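Local atomic coordinates of fatty Acyl-Adenylate Ligase (Escherichia coli, PDB entry 3PBK), a protein that belongs to the AMP-binding enzyme family of the ANL clan and carries 5'-o-[(s)-(dodecanoyloxy)(hydroxy)phosphoryl]adenosine in its pocket. Residues Pro128-Leu138 against Glu150-Phe159. Residues are numbered along the deposited sequence; the frame is centred on the assembly and turned at random.
Sequences PAAIITGDEWL and ELHVLSHAWF
Leu151 reaches across to Pro128-Ile131 with both its methyls: CD1 lies against the backbone of Pro128 and Ala130, while CD2 meets CG2 of Ile131 at 3.6 Å. With its CG anti to the backbone N (chi1 -178°), the leucine fork is carried across to the neighbouring strand. His152 grips the carbonyl of Ala129 twice. Its ring nitrogen ND1 donates to Ala129 O at 3.1 Å, the oxygen lying in the ring plane, and its backbone N adds a weak bond to the same atom. His152 O in turn accepts from Ile131 N. Val153 sits on the same face as Ile131; its two methyls part, CG2 going to CG2 of Ile131 and CG1 to CD1 of Leu138, 3.8 Å away. The parallel ladder continues through Leu154, whose N bonds to Ile131 O and whose O takes Thr133 N at 3.0 Å. Ser155 ends the strand and N-caps the following helix: its OG accepts an almost straight bond from Trp158 N (3.0 Å), while its CB packs against CD2 of Leu138. A weak bond from His156 N to Thr133 O closes the ladder. On the face of the sheet that carries Ile132 and Leu154, opposite Ile131 and Val153, His156 and Phe159 share the side chain of Ile132. CG2 of Ile132 stands over the centre of the His156 ring, a CH-pi contact 3.5 Å from its centroid. Trp158, two residues on, turns back to the Leu138 side, bringing CZ2 near CD2 of Leu138. Phe159 takes CD1 of Ile132 over its ring, again CH-pi, 3.6 Å from the centroid. Arg64 makes a cation-pi contact with Phe159, and helix 84-95 packs on both His156 and Phe159. Strand 130-133, helix 138-144 and strand 152-155 form a beta-alpha-beta crossover, placing 152-155 at the edge of a four-stranded parallel sheet.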
ATOM      1  N   PRO A 128     -15.240 -13.878 -10.903  1.00 29.82           N
ATOM      2  CA  PRO A 128     -14.292 -14.983 -10.777  1.00 28.96           C
ATOM      3  C   PRO A 128     -15.028 -16.291 -11.026  1.00 29.77           C
ATOM      4  O   PRO A 128     -16.221 -16.361 -10.737  1.00 30.98           O
ATOM      5  CB  PRO A 128     -13.842 -14.898  -9.319  1.00 27.73           C
ATOM      6  CG  PRO A 128     -14.292 -13.561  -8.840  1.00 30.21           C
ATOM      7  CD  PRO A 128     -15.522 -13.249  -9.610  1.00 31.00           C
ATOM      8  N   ALA A 129     -14.342 -17.299 -11.557  1.00 28.86           N
ATOM      9  CA  ALA A 129     -14.980 -18.574 -11.855  1.00 29.71           C
ATOM     10  C   ALA A 129     -14.746 -19.554 -10.717  1.00 31.71           C
ATOM     11  O   ALA A 129     -15.309 -20.651 -10.692  1.00 33.54           O
ATOM     12  CB  ALA A 129     -14.448 -19.135 -13.145  1.00 29.60           C
ATOM     13  N   ALA A 130     -13.901 -19.142  -9.779  1.00 30.29           N
ATOM     14  CA  ALA A 130     -13.552 -19.952  -8.621  1.00 30.88           C
ATOM     15  C   ALA A 130     -12.897 -19.072  -7.549  1.00 29.35           C
ATOM     16  O   ALA A 130     -12.394 -17.989  -7.835  1.00 27.87           O
ATOM     17  CB  ALA A 130     -12.623 -21.082  -9.031  1.00 29.57           C
ATOM     18  N   ILE A 131     -12.910 -19.525  -6.307  1.00 29.34           N
ATOM     19  CA  ILE A 131     -12.276 -18.768  -5.248  1.00 27.90           C
ATOM     20  C   ILE A 131     -11.677 -19.728  -4.240  1.00 29.33           C
ATOM     21  O   ILE A 131     -12.369 -20.595  -3.713  1.00 31.17           O
ATOM     22  CB  ILE A 131     -13.263 -17.785  -4.565  1.00 28.40           C
ATOM     23  CG1 ILE A 131     -12.671 -17.242  -3.265  1.00 27.54           C
ATOM     24  CG2 ILE A 131     -14.603 -18.438  -4.298  1.00 30.58           C
ATOM     25  CD1 ILE A 131     -13.467 -16.105  -2.684  1.00 27.31           C
ATOM     26  N   ILE A 132     -10.382 -19.584  -3.992  1.00 27.99           N
ATOM     27  CA  ILE A 132      -9.685 -20.459  -3.069  1.00 28.07           C
ATOM     28  C   ILE A 132      -9.490 -19.745  -1.752  1.00 28.66           C
ATOM     29  O   ILE A 132      -9.000 -18.626  -1.731  1.00 28.99           O
ATOM     30  CB  ILE A 132      -8.333 -20.850  -3.635  1.00 27.04           C
ATOM     31  CG1 ILE A 132      -8.533 -21.598  -4.947  1.00 27.14           C
ATOM     32  CG2 ILE A 132      -7.558 -21.686  -2.646  1.00 28.10           C
ATOM     33  CD1 ILE A 132      -7.256 -21.968  -5.620  1.00 26.97           C
ATOM     34  N   THR A 133      -9.883 -20.388  -0.656  1.00 30.27           N
ATOM     35  CA  THR A 133      -9.765 -19.802   0.676  1.00 30.61           C
ATOM     36  C   THR A 133      -9.262 -20.811   1.692  1.00 31.67           C
ATOM     37  O   THR A 133      -9.310 -22.016   1.466  1.00 32.38           O
ATOM     38  CB  THR A 133     -11.118 -19.299   1.190  1.00 31.77           C
ATOM     39  OG1 THR A 133     -10.935 -18.635   2.442  1.00 32.79           O
ATOM     40  CG2 THR A 133     -12.060 -20.465   1.405  1.00 34.58           C
ATOM     41  N   GLY A 134      -8.793 -20.308   2.825  1.00 33.35           N
ATOM     42  CA  GLY A 134      -8.430 -21.159   3.941  1.00 34.98           C
ATOM     43  C   GLY A 134      -9.654 -21.523   4.760  1.00 37.09           C
ATOM     44  O   GLY A 134     -10.676 -20.834   4.710  1.00 37.03           O
ATOM     45  N   ASP A 135      -9.551 -22.607   5.519  1.00 38.08           N
ATOM     46  CA  ASP A 135     -10.688 -23.117   6.278  1.00 38.68           C
ATOM     47  C   ASP A 135     -11.356 -22.049   7.152  1.00 40.12           C
ATOM     48  O   ASP A 135     -12.586 -21.977   7.217  1.00 39.98           O
ATOM     49  CB  ASP A 135     -10.272 -24.329   7.118  1.00 36.84           C
ATOM     50  CG  ASP A 135     -10.034 -25.574   6.275  1.00 40.36           C
ATOM     51  OD1 ASP A 135     -10.873 -25.886   5.393  1.00 41.40           O
ATOM     52  OD2 ASP A 135      -9.009 -26.252   6.502  1.00 40.53           O
ATOM     53  N   GLU A 136     -10.543 -21.221   7.814  1.00 40.65           N
ATOM     54  CA  GLU A 136     -11.045 -20.209   8.746  1.00 39.93           C
ATOM     55  C   GLU A 136     -12.166 -19.373   8.149  1.00 40.24           C
ATOM     56  O   GLU A 136     -13.174 -19.101   8.804  1.00 40.55           O
ATOM     57  CB  GLU A 136      -9.915 -19.279   9.191  1.00 40.39           C
ATOM     58  CG  GLU A 136     -10.402 -18.025   9.908  1.00 40.73           C
ATOM     59  CD  GLU A 136      -9.350 -17.433  10.836  1.00 42.09           C
ATOM     60  OE1 GLU A 136      -8.147 -17.756  10.671  1.00 40.31           O
ATOM     61  OE2 GLU A 136      -9.731 -16.647  11.733  1.00 41.44           O
ATOM     62  N   TRP A 137     -11.984 -18.977   6.896  1.00 40.07           N
ATOM     63  CA  TRP A 137     -12.921 -18.085   6.230  1.00 40.30           C
ATOM     64  C   TRP A 137     -13.926 -18.834   5.352  1.00 41.00           C
ATOM     65  O   TRP A 137     -14.836 -18.222   4.782  1.00 40.84           O
ATOM     66  CB  TRP A 137     -12.148 -17.049   5.415  1.00 38.99           C
ATOM     67  CG  TRP A 137     -11.045 -16.434   6.211  1.00 40.23           C
ATOM     68  CD1 TRP A 137      -9.707 -16.681   6.090  1.00 39.65           C
ATOM     69  CD2 TRP A 137     -11.182 -15.495   7.280  1.00 42.23           C
ATOM     70  NE1 TRP A 137      -9.000 -15.942   7.010  1.00 38.93           N
ATOM     71  CE2 TRP A 137      -9.883 -15.204   7.753  1.00 41.92           C
ATOM     72  CE3 TRP A 137     -12.276 -14.866   7.883  1.00 42.79           C
ATOM     73  CZ2 TRP A 137      -9.649 -14.309   8.800  1.00 42.87           C
ATOM     74  CZ3 TRP A 137     -12.042 -13.978   8.926  1.00 45.84           C
ATOM     75  CH2 TRP A 137     -10.737 -13.705   9.369  1.00 44.46           C
ATOM     76  N   LEU A 138     -13.762 -20.156   5.265  1.00 39.71           N
ATOM     77  CA  LEU A 138     -14.624 -21.000   4.441  1.00 38.75           C
ATOM     78  C   LEU A 138     -16.112 -20.774   4.709  1.00 40.78           C
ATOM     79  O   LEU A 138     -16.869 -20.486   3.783  1.00 41.52           O
ATOM     80  CB  LEU A 138     -14.262 -22.472   4.617  1.00 38.79           C
ATOM     81  CG  LEU A 138     -14.868 -23.481   3.639  1.00 39.55           C
ATOM     82  CD1 LEU A 138     -14.990 -22.918   2.227  1.00 39.55           C
ATOM     83  CD2 LEU A 138     -14.014 -24.734   3.634  1.00 40.59           C
ATOM     84  N   GLU A 150     -22.490 -19.663 -10.142  1.00 41.77           N
ATOM     85  CA  GLU A 150     -21.426 -19.911 -11.110  1.00 42.41           C
ATOM     86  C   GLU A 150     -20.030 -19.836 -10.497  1.00 41.11           C
ATOM     87  O   GLU A 150     -19.033 -19.764 -11.216  1.00 40.71           O
ATOM     88  CB  GLU A 150     -21.527 -18.916 -12.277  1.00 42.69           C
ATOM     89  CG  GLU A 150     -21.050 -17.508 -11.938  1.00 43.18           C
ATOM     90  CD  GLU A 150     -21.646 -16.998 -10.635  1.00 46.25           C
ATOM     91  OE1 GLU A 150     -20.871 -16.748  -9.677  1.00 45.67           O
ATOM     92  OE2 GLU A 150     -22.892 -16.862 -10.565  1.00 47.77           O
ATOM     93  N   LEU A 151     -19.954 -19.856  -9.174  1.00 39.94           N
ATOM     94  CA  LEU A 151     -18.670 -19.735  -8.504  1.00 37.66           C
ATOM     95  C   LEU A 151     -18.311 -21.014  -7.765  1.00 35.45           C
ATOM     96  O   LEU A 151     -19.027 -21.424  -6.863  1.00 35.65           O
ATOM     97  CB  LEU A 151     -18.694 -18.550  -7.536  1.00 37.74           C
ATOM     98  CG  LEU A 151     -17.398 -18.254  -6.775  1.00 35.77           C
ATOM     99  CD1 LEU A 151     -16.255 -17.995  -7.743  1.00 32.39           C
ATOM    100  CD2 LEU A 151     -17.574 -17.093  -5.801  1.00 35.14           C
ATOM    101  N   HIS A 152     -17.216 -21.653  -8.163  1.00 34.89           N
ATOM    102  CA  HIS A 152     -16.643 -22.733  -7.369  1.00 35.23           C
ATOM    103  C   HIS A 152     -16.048 -22.105  -6.114  1.00 35.71           C
ATOM    104  O   HIS A 152     -15.352 -21.090  -6.193  1.00 34.10           O
ATOM    105  CB  HIS A 152     -15.495 -23.436  -8.098  1.00 35.45           C
ATOM    106  CG  HIS A 152     -15.902 -24.209  -9.313  1.00 39.29           C
ATOM    107  ND1 HIS A 152     -16.008 -23.630 -10.564  1.00 40.28           N
ATOM    108  CD2 HIS A 152     -16.174 -25.524  -9.483  1.00 40.12           C
ATOM    109  CE1 HIS A 152     -16.352 -24.555 -11.445  1.00 40.63           C
ATOM    110  NE2 HIS A 152     -16.460 -25.711 -10.816  1.00 40.74           N
ATOM    111  N   VAL A 153     -16.302 -22.716  -4.963  1.00 35.55           N
ATOM    112  CA  VAL A 153     -15.652 -22.317  -3.728  1.00 32.83           C
ATOM    113  C   VAL A 153     -14.793 -23.467  -3.236  1.00 32.93           C
ATOM    114  O   VAL A 153     -15.297 -24.519  -2.859  1.00 34.57           O
ATOM    115  CB  VAL A 153     -16.681 -21.943  -2.661  1.00 34.65           C
ATOM    116  CG1 VAL A 153     -16.043 -21.942  -1.275  1.00 35.53           C
ATOM    117  CG2 VAL A 153     -17.322 -20.593  -2.994  1.00 35.48           C
ATOM    118  N   LEU A 154     -13.487 -23.274  -3.257  1.00 32.71           N
ATOM    119  CA  LEU A 154     -12.575 -24.335  -2.868  1.00 34.34           C
ATOM    120  C   LEU A 154     -11.807 -23.960  -1.614  1.00 35.60           C
ATOM    121  O   LEU A 154     -11.222 -22.879  -1.545  1.00 34.57           O
ATOM    122  CB  LEU A 154     -11.579 -24.611  -3.990  1.00 33.53           C
ATOM    123  CG  LEU A 154     -12.128 -25.252  -5.266  1.00 34.66           C
ATOM    124  CD1 LEU A 154     -13.249 -24.430  -5.889  1.00 34.13           C
ATOM    125  CD2 LEU A 154     -11.000 -25.449  -6.254  1.00 34.76           C
ATOM    126  N   SER A 155     -11.799 -24.839  -0.615  1.00 36.19           N
ATOM    127  CA  SER A 155     -10.845 -24.672   0.466  1.00 35.01           C
ATOM    128  C   SER A 155      -9.481 -24.980  -0.136  1.00 33.44           C
ATOM    129  O   SER A 155      -9.391 -25.535  -1.232  1.00 33.65           O
ATOM    130  CB  SER A 155     -11.164 -25.602   1.639  1.00 37.40           C
ATOM    131  OG  SER A 155     -10.751 -26.933   1.383  1.00 37.38           O
ATOM    132  N   HIS A 156      -8.412 -24.606   0.548  1.00 32.84           N
ATOM    133  CA  HIS A 156      -7.093 -24.919   0.021  1.00 32.69           C
ATOM    134  C   HIS A 156      -6.903 -26.425  -0.028  1.00 33.71           C
ATOM    135  O   HIS A 156      -6.235 -26.943  -0.918  1.00 33.71           O
ATOM    136  CB  HIS A 156      -5.991 -24.260   0.844  1.00 30.50           C
ATOM    137  CG  HIS A 156      -5.587 -22.912   0.338  1.00 29.66           C
ATOM    138  ND1 HIS A 156      -6.202 -21.747   0.744  1.00 29.59           N
ATOM    139  CD2 HIS A 156      -4.627 -22.544  -0.544  1.00 29.52           C
ATOM    140  CE1 HIS A 156      -5.638 -20.720   0.137  1.00 28.42           C
ATOM    141  NE2 HIS A 156      -4.678 -21.174  -0.648  1.00 28.37           N
ATOM    142  N   ALA A 157      -7.503 -27.126   0.932  1.00 34.56           N
ATOM    143  CA  ALA A 157      -7.422 -28.581   0.985  1.00 34.15           C
ATOM    144  C   ALA A 157      -8.122 -29.217  -0.215  1.00 35.11           C
ATOM    145  O   ALA A 157      -7.521 -30.025  -0.926  1.00 35.18           O
ATOM    146  CB  ALA A 157      -8.008 -29.094   2.278  1.00 34.24           C
ATOM    147  N   TRP A 158      -9.387 -28.853  -0.442  1.00 36.05           N
ATOM    148  CA  TRP A 158     -10.124 -29.348  -1.609  1.00 35.86           C
ATOM    149  C   TRP A 158      -9.353 -29.008  -2.889  1.00 35.19           C
ATOM    150  O   TRP A 158      -9.215 -29.838  -3.785  1.00 34.78           O
ATOM    151  CB  TRP A 158     -11.556 -28.786  -1.672  1.00 36.22           C
ATOM    152  CG  TRP A 158     -12.327 -28.834  -0.359  1.00 39.72           C
ATOM    153  CD1 TRP A 158     -11.992 -29.535   0.773  1.00 40.47           C
ATOM    154  CD2 TRP A 158     -13.577 -28.167  -0.058  1.00 41.85           C
ATOM    155  NE1 TRP A 158     -12.936 -29.327   1.761  1.00 42.63           N
ATOM    156  CE2 TRP A 158     -13.922 -28.501   1.278  1.00 41.63           C
ATOM    157  CE3 TRP A 158     -14.432 -27.317  -0.784  1.00 40.12           C
ATOM    158  CZ2 TRP A 158     -15.082 -28.017   1.902  1.00 39.74           C
ATOM    159  CZ3 TRP A 158     -15.590 -26.837  -0.160  1.00 39.56           C
ATOM    160  CH2 TRP A 158     -15.900 -27.190   1.169  1.00 39.92           C
ATOM    161  N   PHE A 159      -8.839 -27.785  -2.961  1.00 34.71           N
ATOM    162  CA  PHE A 159      -8.009 -27.374  -4.086  1.00 34.17           C
ATOM    163  C   PHE A 159      -6.797 -28.300  -4.269  1.00 34.08           C
ATOM    164  O   PHE A 159      -6.561 -28.809  -5.368  1.00 34.18           O
ATOM    165  CB  PHE A 159      -7.584 -25.907  -3.922  1.00 33.16           C
ATOM    166  CG  PHE A 159      -6.442 -25.491  -4.818  1.00 32.35           C
ATOM    167  CD1 PHE A 159      -6.439 -25.813  -6.165  1.00 32.24           C
ATOM    168  CD2 PHE A 159      -5.380 -24.748  -4.311  1.00 31.93           C
ATOM    169  CE1 PHE A 159      -5.386 -25.425  -6.987  1.00 31.21           C
ATOM    170  CE2 PHE A 159      -4.329 -24.350  -5.127  1.00 30.44           C
ATOM    171  CZ  PHE A 159      -4.332 -24.690  -6.466  1.00 29.95           C
TER